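Local coordinates for DUF1987 domain-containing protein (Pseudomonas aeruginosa, PDB 6K4F) that acts, as SiaC, in the SiaABC threonine phosphorylation pathway that controls biofilm formation in response to carbon availability, probably as its regulatory phosphoprotein, at residues S4-I8 with Q43-W47; Q12-A16 with M28-P34; F51-R57 with G90-S94. One frame throughout, in Å; residues are numbered along the deposited sequence.

Interaction 1: S4-I8 with Q43-W47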
ATOM      1  N   SER A   4      -3.406  -6.245  16.314  1.00 47.89           N
ATOM      2  CA  SER A   4      -3.772  -4.844  16.407  1.00 42.44           C
ATOM      3  C   SER A   4      -3.869  -4.216  15.026  1.00 35.67           C
ATOM      4  O   SER A   4      -3.185  -4.622  14.085  1.00 36.53           O
ATOM      5  CB  SER A   4      -2.745  -4.067  17.230  1.00 48.56           C
ATOM      6  OG  SER A   4      -1.530  -3.952  16.501  1.00 44.91           O
ATOM      7  N   ASP A   5      -4.700  -3.188  14.924  1.00 38.18           N
ATOM      8  CA  ASP A   5      -4.731  -2.396  13.711  1.00 37.00           C
ATOM      9  C   ASP A   5      -3.494  -1.509  13.635  1.00 35.22           C
ATOM     10  O   ASP A   5      -2.847  -1.199  14.635  1.00 32.82           O
ATOM     11  CB  ASP A   5      -5.970  -1.504  13.667  1.00 34.54           C
ATOM     12  CG  ASP A   5      -7.246  -2.289  13.507  1.00 39.64           C
ATOM     13  OD1 ASP A   5      -7.181  -3.472  13.108  1.00 40.19           O
ATOM     14  OD2 ASP A   5      -8.310  -1.711  13.796  1.00 43.89           O
ATOM     15  N   LEU A   6      -3.189  -1.090  12.421  1.00 32.77           N
ATOM     16  CA  LEU A   6      -2.201  -0.059  12.163  1.00 28.21           C
ATOM     17  C   LEU A   6      -2.943   1.255  11.969  1.00 28.46           C
ATOM     18  O   LEU A   6      -3.938   1.310  11.233  1.00 30.94           O
ATOM     19  CB  LEU A   6      -1.397  -0.431  10.914  1.00 31.86           C
ATOM     20  CG  LEU A   6      -0.318   0.465  10.306  1.00 41.17           C
ATOM     21  CD1 LEU A   6       0.956   0.406  11.096  1.00 38.24           C
ATOM     22  CD2 LEU A   6      -0.067  -0.015   8.888  1.00 43.02           C
ATOM     23  N   HIS A   7      -2.482   2.308  12.634  1.00 26.55           N
ATOM     24  CA  HIS A   7      -3.186   3.582  12.538  1.00 27.64           C
ATOM     25  C   HIS A   7      -2.172   4.716  12.615  1.00 26.79           C
ATOM     26  O   HIS A   7      -1.751   5.116  13.703  1.00 28.15           O
ATOM     27  CB  HIS A   7      -4.248   3.716  13.623  1.00 31.82           C
ATOM     28  CG  HIS A   7      -5.112   4.923  13.441  1.00 44.80           C
ATOM     29  ND1 HIS A   7      -4.828   6.136  14.029  1.00 49.54           N
ATOM     30  CD2 HIS A   7      -6.216   5.121  12.682  1.00 46.20           C
ATOM     31  CE1 HIS A   7      -5.736   7.023  13.664  1.00 51.13           C
ATOM     32  NE2 HIS A   7      -6.591   6.433  12.848  1.00 49.50           N
ATOM     33  N   ILE A   8      -1.803   5.250  11.456  1.00 24.34           N
ATOM     34  CA  ILE A   8      -0.842   6.338  11.348  1.00 23.86           C
ATOM     35  C   ILE A   8      -1.611   7.591  10.945  1.00 29.30           C
ATOM     36  O   ILE A   8      -2.132   7.660   9.816  1.00 27.80           O
ATOM     37  CB  ILE A   8       0.254   6.014  10.321  1.00 28.07           C
ATOM     38  CG1 ILE A   8       0.747   4.585  10.506  1.00 31.77           C
ATOM     39  CG2 ILE A   8       1.401   7.039  10.387  1.00 27.04           C
ATOM     40  CD1 ILE A   8       1.351   4.333  11.872  1.00 35.48           C
ATOM     41  N   GLN A  43       7.191   0.261   9.710  1.00 29.14           N
ATOM     42  CA  GLN A  43       6.136  -0.372  10.495  1.00 27.83           C
ATOM     43  C   GLN A  43       4.992  -0.869   9.615  1.00 28.13           C
ATOM     44  O   GLN A  43       4.280  -1.803  10.010  1.00 27.23           O
ATOM     45  CB  GLN A  43       5.616   0.612  11.539  1.00 24.61           C
ATOM     46  CG  GLN A  43       4.949   1.829  10.918  1.00 25.77           C
ATOM     47  CD  GLN A  43       4.881   3.031  11.829  1.00 25.64           C
ATOM     48  OE1 GLN A  43       4.676   2.906  13.058  1.00 26.94           O
ATOM     49  NE2 GLN A  43       5.020   4.228  11.235  1.00 23.29           N
ATOM     50  N   VAL A  44       4.784  -0.251   8.445  1.00 22.95           N
ATOM     51  CA  VAL A  44       3.741  -0.713   7.527  1.00 25.77           C
ATOM     52  C   VAL A  44       4.162  -2.013   6.867  1.00 29.96           C
ATOM     53  O   VAL A  44       3.384  -2.971   6.768  1.00 28.14           O
ATOM     54  CB  VAL A  44       3.431   0.367   6.475  1.00 26.86           C
ATOM     55  CG1 VAL A  44       2.281  -0.102   5.535  1.00 28.07           C
ATOM     56  CG2 VAL A  44       3.123   1.691   7.155  1.00 28.54           C
ATOM     57  N   ILE A  45       5.403  -2.054   6.383  1.00 32.09           N
ATOM     58  CA  ILE A  45       5.963  -3.289   5.854  1.00 31.83           C
ATOM     59  C   ILE A  45       5.848  -4.392   6.893  1.00 27.81           C
ATOM     60  O   ILE A  45       5.408  -5.513   6.602  1.00 29.72           O
ATOM     61  CB  ILE A  45       7.424  -3.055   5.427  1.00 32.90           C
ATOM     62  CG1 ILE A  45       7.464  -2.080   4.244  1.00 37.44           C
ATOM     63  CG2 ILE A  45       8.106  -4.370   5.075  1.00 41.00           C
ATOM     64  CD1 ILE A  45       8.868  -1.616   3.869  1.00 39.64           C
ATOM     65  N   ASP A  46       6.233  -4.077   8.131  1.00 31.02           N
ATOM     66  CA  ASP A  46       6.160  -5.050   9.213  1.00 35.29           C
ATOM     67  C   ASP A  46       4.738  -5.553   9.410  1.00 31.78           C
ATOM     68  O   ASP A  46       4.509  -6.758   9.547  1.00 36.00           O
ATOM     69  CB  ASP A  46       6.698  -4.410  10.499  1.00 36.65           C
ATOM     70  CG  ASP A  46       7.002  -5.423  11.583  1.00 59.69           C
ATOM     71  OD1 ASP A  46       6.061  -5.844  12.294  1.00 59.65           O
ATOM     72  OD2 ASP A  46       8.190  -5.787  11.734  1.00 70.24           O
ATOM     73  N   TRP A  47       3.762  -4.638   9.431  1.00 28.21           N
ATOM     74  CA  TRP A  47       2.374  -5.044   9.633  1.00 30.08           C
ATOM     75  C   TRP A  47       1.910  -5.974   8.516  1.00 33.21           C
ATOM     76  O   TRP A  47       1.244  -6.987   8.768  1.00 32.32           O
ATOM     77  CB  TRP A  47       1.486  -3.798   9.723  1.00 31.05           C
ATOM     78  CG  TRP A  47       0.055  -4.058  10.121  1.00 31.64           C
ATOM     79  CD1 TRP A  47      -0.456  -4.058  11.379  1.00 34.97           C
ATOM     80  CD2 TRP A  47      -1.042  -4.336   9.240  1.00 30.09           C
ATOM     81  NE1 TRP A  47      -1.806  -4.324  11.346  1.00 31.05           N
ATOM     82  CE2 TRP A  47      -2.193  -4.487  10.043  1.00 36.71           C
ATOM     83  CE3 TRP A  47      -1.164  -4.461   7.853  1.00 31.94           C
ATOM     84  CZ2 TRP A  47      -3.451  -4.782   9.505  1.00 35.93           C
ATOM     85  CZ3 TRP A  47      -2.412  -4.747   7.316  1.00 34.25           C
ATOM     86  CH2 TRP A  47      -3.541  -4.897   8.137  1.00 30.98           C
TER
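This is strand-on-helix packing in an alpha/beta fold: strand 6-8, outermost on its side of the mixed sheet, runs nearly antiparallel to helix 37-53 beneath it. The short axes of 6-8 and 43-47 lie 10.0 Å apart at closest approach, with 164° between their directions. At the start, S4 takes part through its backbone, its carbonyl O accepting a hydrogen bond from W47 NE1 at 3.1 Å and 165°, so the indole nitrogen is satisfied in the plane of its ring. The CA-to-CB bond of D5 points away from the helix; its OD1 accepts from W21 N. L6 is the main apolar contact. Its CA-to-CB bond points at the helix, its CD2 meets V44 CG2 at 4.0 Å, and its CD1 lies 4.1 Å from Q43 O. The alternation of the strand then takes H7 out of reach and brings I8 back toward the helix, where I8 CD1 rests 3.7 Å from Q43 NE2, the amide nitrogen that donates a hydrogen bond to L40 O. W21 completes the setting by meeting W47 edge-to-face, while the neighbouring strand residue I17 packs on L6, I8 and V44. L6 also makes a CH-pi contact: its CB lies over the face of W47, 3.9 Å from the centroid of the five-membered ring and 13° off its normal.

Interaction 2: Q12-A16 with M28-P34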
ATOM      1  N   GLN A  12       0.852  16.988   6.999  1.00 32.71           N
ATOM      2  CA  GLN A  12       1.077  17.715   5.757  1.00 37.46           C
ATOM      3  C   GLN A  12       1.943  16.906   4.796  1.00 36.96           C
ATOM      4  O   GLN A  12       1.652  16.834   3.594  1.00 37.64           O
ATOM      5  CB  GLN A  12       1.710  19.075   6.048  1.00 39.21           C
ATOM      6  CG  GLN A  12       1.777  19.960   4.812  1.00 44.52           C
ATOM      7  CD  GLN A  12       2.631  21.193   5.008  1.00 46.36           C
ATOM      8  OE1 GLN A  12       2.990  21.550   6.133  1.00 49.02           O
ATOM      9  NE2 GLN A  12       2.959  21.856   3.910  1.00 49.40           N
ATOM     10  N   SER A  13       2.977  16.241   5.311  1.00 34.35           N
ATOM     11  CA  SER A  13       3.949  15.562   4.467  1.00 34.89           C
ATOM     12  C   SER A  13       3.867  14.037   4.518  1.00 34.69           C
ATOM     13  O   SER A  13       4.641  13.371   3.823  1.00 37.08           O
ATOM     14  CB  SER A  13       5.363  16.007   4.857  1.00 34.61           C
ATOM     15  OG  SER A  13       5.634  15.651   6.197  1.00 36.04           O
ATOM     16  N   THR A  14       2.978  13.458   5.325  1.00 27.69           N
ATOM     17  CA  THR A  14       2.929  12.008   5.435  1.00 27.61           C
ATOM     18  C   THR A  14       1.488  11.525   5.349  1.00 30.56           C
ATOM     19  O   THR A  14       0.575  12.199   5.844  1.00 27.52           O
ATOM     20  CB  THR A  14       3.568  11.503   6.740  1.00 35.68           C
ATOM     21  OG1 THR A  14       2.949  12.126   7.873  1.00 35.61           O
ATOM     22  CG2 THR A  14       5.059  11.810   6.739  1.00 36.95           C
ATOM     23  N   PRO A  15       1.253  10.387   4.702  1.00 31.23           N
ATOM     24  CA  PRO A  15      -0.125   9.935   4.485  1.00 31.55           C
ATOM     25  C   PRO A  15      -0.753   9.353   5.736  1.00 31.72           C
ATOM     26  O   PRO A  15      -0.080   8.811   6.618  1.00 26.97           O
ATOM     27  CB  PRO A  15       0.029   8.848   3.415  1.00 28.32           C
ATOM     28  CG  PRO A  15       1.374   8.304   3.655  1.00 30.85           C
ATOM     29  CD  PRO A  15       2.228   9.478   4.078  1.00 31.89           C
ATOM     30  N   ALA A  16      -2.076   9.463   5.790  1.00 26.90           N
ATOM     31  CA  ALA A  16      -2.832   8.703   6.768  1.00 28.26           C
ATOM     32  C   ALA A  16      -2.876   7.243   6.322  1.00 28.25           C
ATOM     33  O   ALA A  16      -3.151   6.952   5.152  1.00 28.90           O
ATOM     34  CB  ALA A  16      -4.244   9.284   6.908  1.00 28.42           C
ATOM     35  N   MET A  28      -4.417   3.876   2.492  1.00 27.35           N
ATOM     36  CA  MET A  28      -3.572   5.062   2.624  1.00 27.23           C
ATOM     37  C   MET A  28      -4.146   6.237   1.849  1.00 31.39           C
ATOM     38  O   MET A  28      -4.582   6.078   0.709  1.00 31.75           O
ATOM     39  CB  MET A  28      -2.158   4.817   2.108  1.00 27.81           C
ATOM     40  CG  MET A  28      -1.550   3.559   2.578  1.00 29.78           C
ATOM     41  SD  MET A  28       0.153   3.471   2.003  1.00 32.44           S
ATOM     42  CE  MET A  28       0.462   1.739   2.282  1.00 32.11           C
ATOM     43  N   GLN A  29      -4.067   7.431   2.440  1.00 29.91           N
ATOM     44  CA  GLN A  29      -4.581   8.641   1.811  1.00 30.87           C
ATOM     45  C   GLN A  29      -3.605   9.781   2.031  1.00 32.73           C
ATOM     46  O   GLN A  29      -3.149   9.988   3.158  1.00 34.34           O
ATOM     47  CB  GLN A  29      -5.951   9.032   2.381  1.00 31.75           C
ATOM     48  CG  GLN A  29      -6.955   7.902   2.452  1.00 36.19           C
ATOM     49  CD  GLN A  29      -6.901   7.134   3.764  1.00 42.59           C
ATOM     50  OE1 GLN A  29      -6.637   7.700   4.827  1.00 43.37           O
ATOM     51  NE2 GLN A  29      -7.186   5.842   3.698  1.00 38.63           N
ATOM     52  N   GLY A  30      -3.317  10.534   0.973  1.00 28.21           N
ATOM     53  CA  GLY A  30      -2.606  11.798   1.065  1.00 30.81           C
ATOM     54  C   GLY A  30      -1.290  11.783   0.313  1.00 34.62           C
ATOM     55  O   GLY A  30      -1.020  10.917  -0.525  1.00 35.94           O
ATOM     56  N   ASP A  31      -0.465  12.776   0.611  1.00 33.42           N
ATOM     57  CA  ASP A  31       0.879  12.798   0.056  1.00 35.68           C
ATOM     58  C   ASP A  31       1.861  12.117   0.970  1.00 34.24           C
ATOM     59  O   ASP A  31       1.631  11.931   2.166  1.00 30.00           O
ATOM     60  CB  ASP A  31       1.422  14.181  -0.124  1.00 55.35           C
ATOM     61  CG  ASP A  31       0.663  14.955  -1.044  1.00 63.85           C
ATOM     62  OD1 ASP A  31       0.204  15.943  -0.510  1.00 63.63           O
ATOM     63  OD2 ASP A  31       0.535  14.678  -2.268  1.00 67.92           O
ATOM     64  N   SER A  32       3.020  11.830   0.404  1.00 30.09           N
ATOM     65  CA  SER A  32       4.093  11.205   1.159  1.00 28.86           C
ATOM     66  C   SER A  32       5.378  11.835   0.627  1.00 34.05           C
ATOM     67  O   SER A  32       5.920  11.407  -0.394  1.00 33.52           O
ATOM     68  CB  SER A  32       4.047   9.691   0.978  1.00 32.41           C
ATOM     69  OG  SER A  32       4.922   9.031   1.861  1.00 33.31           O
ATOM     70  N   TYR A  33       5.848  12.879   1.303  1.00 37.15           N
ATOM     71  CA  TYR A  33       7.211  13.371   1.104  1.00 37.02           C
ATOM     72  C   TYR A  33       7.898  13.558   2.450  1.00 39.33           C
ATOM     73  O   TYR A  33       8.345  14.657   2.790  1.00 46.55           O
ATOM     74  CB  TYR A  33       7.226  14.654   0.270  1.00 33.56           C
ATOM     75  CG  TYR A  33       6.223  15.726   0.621  1.00 35.53           C
ATOM     76  CD1 TYR A  33       4.916  15.661   0.164  1.00 39.35           C
ATOM     77  CD2 TYR A  33       6.602  16.833   1.371  1.00 38.98           C
ATOM     78  CE1 TYR A  33       4.000  16.660   0.470  1.00 44.51           C
ATOM     79  CE2 TYR A  33       5.701  17.836   1.675  1.00 39.87           C
ATOM     80  CZ  TYR A  33       4.405  17.746   1.225  1.00 40.63           C
ATOM     81  OH  TYR A  33       3.517  18.745   1.534  1.00 41.42           O
ATOM     82  N   PRO A  34       8.008  12.492   3.246  1.00 36.85           N
ATOM     83  CA  PRO A  34       8.716  12.605   4.518  1.00 36.29           C
ATOM     84  C   PRO A  34      10.213  12.688   4.294  1.00 43.87           C
ATOM     85  O   PRO A  34      10.732  12.315   3.240  1.00 37.02           O
ATOM     86  CB  PRO A  34       8.340  11.317   5.247  1.00 36.53           C
ATOM     87  CG  PRO A  34       8.137  10.346   4.192  1.00 39.60           C
ATOM     88  CD  PRO A  34       7.579  11.099   3.006  1.00 36.44           C
TER
HETATM   89  O   HOH W   1       0.788  18.477   1.504  1.00 45.60           O
HETATM   90  O   HOH W   2      -0.716  13.800   3.455  1.00 41.34           O
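P15, S13 and A16 carry the burial on the 12-16 side. A16 pairs with Q29 as an antiparallel hydrogen-bonded pair, A16 N to Q29 O and Q29 N to A16 O both measuring 2.9 Å. P15 has no hydrogen to give, so D31 O stands 3.0 Å from P15 N without a bond, while P15 CD packs 3.5 Å from S32 OG, whose hydrogen-bonding partner is S72. This is the open end of the beta hairpin formed by strands 16-20 and 25-29, where the second arm turns a corner at G30. The phi of 118° there would jam a CB against the carbonyl O of Q29. Past the corner, S13 O accepts from Y33 N at 2.8 Å, and S13 CA lies over the Y33 ring in a CH-pi contact, 4.0 Å from its centroid. Water 1 closes this end, donating to Q12 O (2.8 Å) and to D31 OD1 (3.3 Å) and accepting from Y33 OH (2.7 Å); D31 OD2 is held by Y67 N.

Interaction 3: F51-R57 with G90-S94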
ATOM      1  N   PHE A  51       0.686  -9.792   8.951  1.00 41.59           N
ATOM      2  CA  PHE A  51      -0.636 -10.201   8.494  1.00 41.84           C
ATOM      3  C   PHE A  51      -0.546 -11.426   7.593  1.00 48.49           C
ATOM      4  O   PHE A  51      -1.387 -12.331   7.671  1.00 48.39           O
ATOM      5  CB  PHE A  51      -1.326  -9.052   7.759  1.00 41.26           C
ATOM      6  CG  PHE A  51      -2.717  -9.384   7.295  1.00 40.26           C
ATOM      7  CD1 PHE A  51      -3.809  -9.131   8.112  1.00 41.28           C
ATOM      8  CD2 PHE A  51      -2.933  -9.969   6.050  1.00 38.01           C
ATOM      9  CE1 PHE A  51      -5.094  -9.446   7.701  1.00 42.60           C
ATOM     10  CE2 PHE A  51      -4.213 -10.288   5.631  1.00 38.97           C
ATOM     11  CZ  PHE A  51      -5.295 -10.029   6.454  1.00 39.23           C
ATOM     12  N   LEU A  52       0.464 -11.464   6.724  1.00 46.84           N
ATOM     13  CA  LEU A  52       0.634 -12.601   5.825  1.00 49.28           C
ATOM     14  C   LEU A  52       1.054 -13.848   6.588  1.00 53.14           C
ATOM     15  O   LEU A  52       0.649 -14.963   6.240  1.00 52.98           O
ATOM     16  CB  LEU A  52       1.669 -12.256   4.755  1.00 41.22           C
ATOM     17  CG  LEU A  52       1.264 -11.070   3.888  1.00 43.76           C
ATOM     18  CD1 LEU A  52       2.411 -10.629   2.990  1.00 40.98           C
ATOM     19  CD2 LEU A  52       0.019 -11.413   3.068  1.00 48.16           C
ATOM     20  N   ALA A  53       1.857 -13.677   7.639  1.00 51.58           N
ATOM     21  CA  ALA A  53       2.413 -14.817   8.355  1.00 53.04           C
ATOM     22  C   ALA A  53       1.404 -15.438   9.314  1.00 60.30           C
ATOM     23  O   ALA A  53       1.400 -16.658   9.502  1.00 68.73           O
ATOM     24  CB  ALA A  53       3.671 -14.397   9.115  1.00 51.91           C
ATOM     25  N   ASP A  54       0.542 -14.628   9.926  1.00 62.27           N
ATOM     26  CA  ASP A  54      -0.324 -15.132  10.985  1.00 66.88           C
ATOM     27  C   ASP A  54      -1.595 -15.792  10.471  1.00 67.42           C
ATOM     28  O   ASP A  54      -2.369 -16.307  11.285  1.00 69.81           O
ATOM     29  CB  ASP A  54      -0.699 -14.008  11.957  1.00 71.06           C
ATOM     30  CG  ASP A  54       0.513 -13.281  12.518  1.00 76.46           C
ATOM     31  OD1 ASP A  54       1.653 -13.747  12.305  1.00 78.51           O
ATOM     32  OD2 ASP A  54       0.320 -12.237  13.175  1.00 75.43           O
ATOM     33  N   GLY A  55      -1.834 -15.803   9.166  1.00 66.01           N
ATOM     34  CA  GLY A  55      -3.059 -16.396   8.672  1.00 61.60           C
ATOM     35  C   GLY A  55      -3.080 -16.462   7.164  1.00 60.33           C
ATOM     36  O   GLY A  55      -2.095 -16.151   6.493  1.00 61.54           O
ATOM     37  N   GLN A  56      -4.236 -16.873   6.640  1.00 60.86           N
ATOM     38  CA  GLN A  56      -4.425 -17.123   5.216  1.00 64.31           C
ATOM     39  C   GLN A  56      -5.473 -16.213   4.585  1.00 56.99           C
ATOM     40  O   GLN A  56      -5.808 -16.396   3.407  1.00 59.42           O
ATOM     41  CB  GLN A  56      -4.810 -18.589   4.995  1.00 75.12           C
ATOM     42  CG  GLN A  56      -3.657 -19.505   4.618  1.00 85.45           C
ATOM     43  CD  GLN A  56      -2.844 -18.976   3.454  1.00 96.19           C
ATOM     44  OE1 GLN A  56      -1.615 -18.936   3.510  1.00102.37           O
ATOM     45  NE2 GLN A  56      -3.526 -18.566   2.388  1.00 97.75           N
ATOM     46  N   ARG A  57      -5.996 -15.241   5.328  1.00 49.27           N
ATOM     47  CA  ARG A  57      -7.085 -14.414   4.842  1.00 47.05           C
ATOM     48  C   ARG A  57      -6.601 -13.470   3.739  1.00 44.79           C
ATOM     49  O   ARG A  57      -5.407 -13.183   3.630  1.00 45.18           O
ATOM     50  CB  ARG A  57      -7.697 -13.619   5.994  1.00 48.48           C
ATOM     51  CG  ARG A  57      -8.598 -14.453   6.892  1.00 56.64           C
ATOM     52  CD  ARG A  57      -9.202 -13.627   8.015  1.00 61.23           C
ATOM     53  NE  ARG A  57      -8.177 -13.039   8.876  1.00 63.54           N
ATOM     54  CZ  ARG A  57      -7.996 -11.733   9.027  1.00 62.69           C
ATOM     55  NH1 ARG A  57      -8.774 -10.882   8.373  1.00 65.86           N
ATOM     56  NH2 ARG A  57      -7.042 -11.277   9.827  1.00 59.10           N
ATOM     57  N   GLY A  90      -0.062 -18.169  -3.735  1.00 51.98           N
ATOM     58  CA  GLY A  90      -1.469 -18.494  -3.635  1.00 57.21           C
ATOM     59  C   GLY A  90      -2.283 -17.630  -2.697  1.00 55.50           C
ATOM     60  O   GLY A  90      -3.473 -17.905  -2.512  1.00 56.54           O
ATOM     61  N   ARG A  91      -1.695 -16.597  -2.109  1.00 48.58           N
ATOM     62  CA  ARG A  91      -2.450 -15.712  -1.223  1.00 46.78           C
ATOM     63  C   ARG A  91      -3.343 -14.795  -2.050  1.00 44.86           C
ATOM     64  O   ARG A  91      -2.859 -14.165  -2.994  1.00 45.85           O
ATOM     65  CB  ARG A  91      -1.499 -14.873  -0.365  1.00 48.16           C
ATOM     66  CG  ARG A  91      -2.172 -14.114   0.768  1.00 50.52           C
ATOM     67  CD  ARG A  91      -2.743 -15.085   1.780  1.00 55.46           C
ATOM     68  NE  ARG A  91      -3.209 -14.420   2.987  1.00 52.88           N
ATOM     69  CZ  ARG A  91      -2.515 -14.356   4.116  1.00 53.85           C
ATOM     70  NH1 ARG A  91      -1.314 -14.917   4.195  1.00 50.78           N
ATOM     71  NH2 ARG A  91      -3.025 -13.730   5.166  1.00 55.39           N
ATOM     72  N   PRO A  92      -4.638 -14.699  -1.738  1.00 39.56           N
ATOM     73  CA  PRO A  92      -5.489 -13.702  -2.412  1.00 42.19           C
ATOM     74  C   PRO A  92      -5.074 -12.293  -2.007  1.00 43.95           C
ATOM     75  O   PRO A  92      -5.113 -11.934  -0.828  1.00 42.52           O
ATOM     76  CB  PRO A  92      -6.901 -14.044  -1.921  1.00 43.43           C
ATOM     77  CG  PRO A  92      -6.799 -15.447  -1.352  1.00 45.40           C
ATOM     78  CD  PRO A  92      -5.404 -15.547  -0.812  1.00 43.76           C
ATOM     79  N   VAL A  93      -4.650 -11.501  -2.992  1.00 34.31           N
ATOM     80  CA  VAL A  93      -4.237 -10.119  -2.778  1.00 33.41           C
ATOM     81  C   VAL A  93      -4.866  -9.271  -3.876  1.00 33.04           C
ATOM     82  O   VAL A  93      -4.966  -9.713  -5.025  1.00 33.00           O
ATOM     83  CB  VAL A  93      -2.700  -9.978  -2.794  1.00 39.25           C
ATOM     84  CG1 VAL A  93      -2.297  -8.514  -2.693  1.00 38.99           C
ATOM     85  CG2 VAL A  93      -2.058 -10.772  -1.631  1.00 41.73           C
ATOM     86  N   SER A  94      -5.305  -8.064  -3.529  1.00 28.00           N
ATOM     87  CA  SER A  94      -5.844  -7.177  -4.548  1.00 32.75           C
ATOM     88  C   SER A  94      -5.614  -5.731  -4.149  1.00 34.23           C
ATOM     89  O   SER A  94      -5.466  -5.405  -2.962  1.00 34.73           O
ATOM     90  CB  SER A  94      -7.337  -7.436  -4.787  1.00 37.16           C
ATOM     91  OG  SER A  94      -8.065  -7.204  -3.605  1.00 48.46           O
TER
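R91 spends its guanidinium on backbone carbonyls. R57 O takes a forked pair of hydrogen bonds, from R91 NE at 2.6 Å and R91 NH2 at 2.9 Å; L52 O accepts from R91 NH1 at 2.8 Å, and F51 O receives a weak bond from R91 NH2 at 3.3 Å. G55 O is also close, 2.7 Å from R91 NH1, but it lies over the face of the group, where the angle is too poor for a bond. The cation thus sits at the C-terminal end of helix 37-53, against carbonyls of its last turn, where the helix dipole favours positive charge, and ties that end to the loop leading into strand 59-68. R91 itself belongs to a beta-alpha-beta crossover: helix 70-88 joins the parallel neighbours 59-68 and 93-99, and G90 ends that helix in a Schellman motif. Outward from the polar centre, L52 CD2 covers the guanidinium face opposite G55 O, at 3.9 Å from R91 NH1, and A86 packs on both L52 and R91. At the periphery, Q56 NE2 lies 3.6 Å from R91 CD, and P92 CD comes within 4.3 Å of Q56 O.

Overall arrangement
All three contacts reach the same mixed sheet, and helix 37-53 serves two of them: its middle packs under the edge strand in interaction 1, and its C-terminal end meets R91 in interaction 3. Each of those two centres is about 15 Å from the other, and interaction 2 is likewise about 15 Å from interaction 1. Interaction 2 is nested within the loop that interaction 1 closes, and the two touch directly, through I8 O and A16 CB at 3.9 Å and V44 CG1 and M28 CE at 4.2 Å. Interactions 2 and 3 lie on opposite sides of the chain's centre, about 26 Å between centres and about 11 Å between nearest atoms.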